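Local coordinates for protein arginase (Medicago truncatula, PDB 6VSS) that hydrolyses L-arginine to urea and L-ornithine with two manganese ions per subunit, and also converts agmatine to putrescine and urea, at residues A91-S96 / R111-V116. Residues are numbered along the deposited sequence; the frame is centred on the assembly and turned at random.
Sequences AIWCDS and RVITNV
Trp-93 reaches across to Ile-113 with the six-membered half of its indole, and the contact is almost wholly apolar. CZ2 of Trp-93 lies 4.1 Å from CG2 of Ile-113, the methyl meeting the ring at a slant. The indole swings out beside the backbone N of Trp-93, with CG anti to the carbonyl carbon (chi1 -77°), and the ring projects from the end of the helix toward the strand. A second, looser pairing joins the ends of the two isoleucines: CD1 of Ile-92 is 4.4 Å from CD1 of Ile-113, whose CG1 branch stands anti to its backbone N (chi1 -167°) and is fully extended. Ile-113 thus spends both branches on the contact, the short one on the indole and the long one on Ile-92. Within 91-96, CG2 of Ile-92 sits over the centre of one indole face, 3.6 Å above the plane, giving the ring an aliphatic backing.

This packing joins the end of helix 84-92 to strand 113-118, an outermost strand within the chain of the parallel sheet in the alpha/beta arginase fold. Trp-93 is the first residue to leave helical geometry. Backbone hydrogen bonds join Thr-114 and Val-116 to strand 63-69, while Ile-92 also packs on Leu-66 of that strand and on helix 323-339.

No hydrogen bond crosses the contact; CH2 of Trp-93 lies 4.3 Å from the backbone N of Asn-115 and 4.4 Å from CB of Asn-115, with the N placed obliquely to the ring. Asn-115 also packs on Glu-122 of a neighbouring subunit. Farther along 91-96, Ser-96 N donates a nearly straight hydrogen bond to SG of Cys-94 (3.4 Å, N-H...S 173°), in the loop that holds Asp-95 and Ser-96, two of the L-ornithine-binding residues, away from the packing itself.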
ATOM      1  N   ALA B  91       6.628  -0.075  19.325  1.00 24.08           N
ATOM      2  CA  ALA B  91       7.736   0.431  18.498  1.00 24.76           C
ATOM      3  C   ALA B  91       8.921   0.863  19.377  1.00 25.52           C
ATOM      4  O   ALA B  91      10.035   0.710  18.938  1.00 24.72           O
ATOM      5  CB  ALA B  91       7.240   1.514  17.579  1.00 24.46           C
ATOM      6  N   ILE B  92       8.699   1.377  20.590  1.00 26.78           N
ATOM      7  CA  ILE B  92       9.823   1.743  21.483  1.00 29.05           C
ATOM      8  C   ILE B  92      10.659   0.496  21.711  1.00 32.64           C
ATOM      9  O   ILE B  92      11.885   0.612  21.768  1.00 31.43           O
ATOM     10  CB  ILE B  92       9.344   2.312  22.824  1.00 28.62           C
ATOM     11  CG1 ILE B  92       8.801   3.723  22.660  1.00 29.14           C
ATOM     12  CG2 ILE B  92      10.454   2.288  23.855  1.00 29.18           C
ATOM     13  CD1 ILE B  92       7.974   4.155  23.882  1.00 29.89           C
ATOM     14  N   TRP B  93       9.958  -0.601  21.970  1.00 37.57           N
ATOM     15  CA  TRP B  93      10.513  -1.887  22.426  1.00 41.52           C
ATOM     16  C   TRP B  93      10.603  -2.819  21.195  1.00 47.02           C
ATOM     17  O   TRP B  93      10.604  -3.999  21.412  1.00 53.21           O
ATOM     18  CB  TRP B  93       9.673  -2.312  23.651  1.00 41.14           C
ATOM     19  CG  TRP B  93      10.044  -1.544  24.906  1.00 42.35           C
ATOM     20  CD1 TRP B  93      11.306  -1.540  25.436  1.00 44.52           C
ATOM     21  CD2 TRP B  93       9.285  -0.627  25.752  1.00 41.85           C
ATOM     22  NE1 TRP B  93      11.403  -0.693  26.512  1.00 43.76           N
ATOM     23  CE2 TRP B  93      10.172  -0.141  26.757  1.00 43.17           C
ATOM     24  CE3 TRP B  93       7.967  -0.117  25.769  1.00 44.19           C
ATOM     25  CZ2 TRP B  93       9.780   0.758  27.767  1.00 41.76           C
ATOM     26  CZ3 TRP B  93       7.578   0.786  26.754  1.00 41.86           C
ATOM     27  CH2 TRP B  93       8.483   1.236  27.728  1.00 42.32           C
ATOM     28  N   CYS B  94      10.843  -2.291  19.960  1.00 51.34           N
ATOM     29  CA  CYS B  94      10.807  -2.998  18.628  1.00 55.51           C
ATOM     30  C   CYS B  94      12.132  -3.688  18.233  1.00 61.63           C
ATOM     31  O   CYS B  94      13.222  -3.067  18.383  1.00 62.03           O
ATOM     32  CB  CYS B  94      10.489  -2.036  17.481  1.00 60.47           C
ATOM     33  SG  CYS B  94      10.937  -2.609  15.805  1.00 66.43           S
ATOM     34  N   ASP B  95      12.055  -4.875  17.630  1.00 61.45           N
ATOM     35  CA  ASP B  95      13.235  -5.750  17.370  1.00 66.05           C
ATOM     36  C   ASP B  95      14.323  -5.128  16.476  1.00 67.60           C
ATOM     37  O   ASP B  95      15.475  -5.585  16.576  1.00 75.49           O
ATOM     38  CB  ASP B  95      12.781  -7.121  16.855  1.00 70.28           C
ATOM     39  CG  ASP B  95      13.887  -7.970  16.252  1.00 74.75           C
ATOM     40  OD1 ASP B  95      14.487  -7.530  15.251  1.00 75.88           O
ATOM     41  OD2 ASP B  95      14.133  -9.071  16.784  1.00 77.88           O
ATOM     42  N   SER B  96      13.984  -4.157  15.628  1.00 61.66           N
ATOM     43  CA  SER B  96      14.918  -3.603  14.605  1.00 59.99           C
ATOM     44  C   SER B  96      15.841  -2.525  15.225  1.00 53.78           C
ATOM     45  O   SER B  96      16.847  -2.168  14.574  1.00 51.81           O
ATOM     46  CB  SER B  96      14.144  -3.120  13.348  1.00 61.05           C
ATOM     47  OG  SER B  96      13.501  -1.849  13.505  1.00 61.04           O
ATOM     48  N   ARG B 111      14.996   3.219  35.039  1.00 33.38           N
ATOM     49  CA  ARG B 111      15.098   4.575  35.609  1.00 34.31           C
ATOM     50  C   ARG B 111      15.119   5.571  34.452  1.00 31.66           C
ATOM     51  O   ARG B 111      14.886   6.714  34.660  1.00 31.34           O
ATOM     52  CB  ARG B 111      16.357   4.662  36.469  1.00 36.84           C
ATOM     53  CG  ARG B 111      16.355   3.706  37.650  1.00 38.38           C
ATOM     54  CD  ARG B 111      17.703   3.748  38.357  1.00 39.85           C
ATOM     55  NE  ARG B 111      18.741   3.240  37.477  1.00 39.50           N
ATOM     56  CZ  ARG B 111      19.976   2.955  37.858  1.00 41.26           C
ATOM     57  NH1 ARG B 111      20.338   3.122  39.123  1.00 39.67           N
ATOM     58  NH2 ARG B 111      20.850   2.515  36.961  1.00 41.03           N
ATOM     59  N   VAL B 112      15.420   5.109  33.254  1.00 31.33           N
ATOM     60  CA  VAL B 112      15.395   5.969  32.044  1.00 30.94           C
ATOM     61  C   VAL B 112      13.974   6.048  31.497  1.00 28.58           C
ATOM     62  O   VAL B 112      13.566   7.125  31.080  1.00 27.43           O
ATOM     63  CB  VAL B 112      16.363   5.432  30.990  1.00 31.65           C
ATOM     64  CG1 VAL B 112      16.303   6.299  29.751  1.00 32.21           C
ATOM     65  CG2 VAL B 112      17.759   5.364  31.571  1.00 33.20           C
ATOM     66  N   ILE B 113      13.265   4.931  31.431  1.00 28.62           N
ATOM     67  CA  ILE B 113      11.878   4.949  30.882  1.00 28.29           C
ATOM     68  C   ILE B 113      11.098   3.753  31.409  1.00 29.17           C
ATOM     69  O   ILE B 113      11.651   2.657  31.518  1.00 29.32           O
ATOM     70  CB  ILE B 113      11.893   5.023  29.345  1.00 28.49           C
ATOM     71  CG1 ILE B 113      10.498   5.364  28.819  1.00 27.50           C
ATOM     72  CG2 ILE B 113      12.452   3.710  28.757  1.00 28.44           C
ATOM     73  CD1 ILE B 113      10.434   5.396  27.330  1.00 27.94           C
ATOM     74  N   THR B 114       9.837   3.986  31.753  1.00 28.89           N
ATOM     75  CA  THR B 114       8.980   2.913  32.261  1.00 28.50           C
ATOM     76  C   THR B 114       7.555   3.152  31.751  1.00 27.34           C
ATOM     77  O   THR B 114       7.142   4.317  31.643  1.00 26.24           O
ATOM     78  CB  THR B 114       9.157   2.857  33.785  1.00 27.61           C
ATOM     79  OG1 THR B 114       8.603   1.636  34.239  1.00 28.73           O
ATOM     80  CG2 THR B 114       8.423   3.939  34.525  1.00 28.73           C
ATOM     81  N   ASN B 115       6.788   2.080  31.598  1.00 27.82           N
ATOM     82  CA  ASN B 115       5.351   2.161  31.245  1.00 27.81           C
ATOM     83  C   ASN B 115       4.514   2.146  32.520  1.00 27.87           C
ATOM     84  O   ASN B 115       4.707   1.252  33.305  1.00 28.09           O
ATOM     85  CB  ASN B 115       4.935   1.011  30.343  1.00 27.87           C
ATOM     86  CG  ASN B 115       3.503   1.177  29.870  1.00 28.93           C
ATOM     87  OD1 ASN B 115       2.996   2.295  29.700  1.00 30.17           O
ATOM     88  ND2 ASN B 115       2.821   0.071  29.684  1.00 29.88           N
ATOM     89  N   VAL B 116       3.579   3.057  32.685  1.00 28.62           N
ATOM     90  CA  VAL B 116       2.569   2.989  33.775  1.00 30.12           C
ATOM     91  C   VAL B 116       1.324   2.331  33.177  1.00 30.50           C
ATOM     92  O   VAL B 116       1.020   1.202  33.561  1.00 29.37           O
ATOM     93  CB  VAL B 116       2.266   4.373  34.369  1.00 31.71           C
ATOM     94  CG1 VAL B 116       0.993   4.364  35.212  1.00 32.97           C
ATOM     95  CG2 VAL B 116       3.432   4.905  35.185  1.00 32.46           C
TER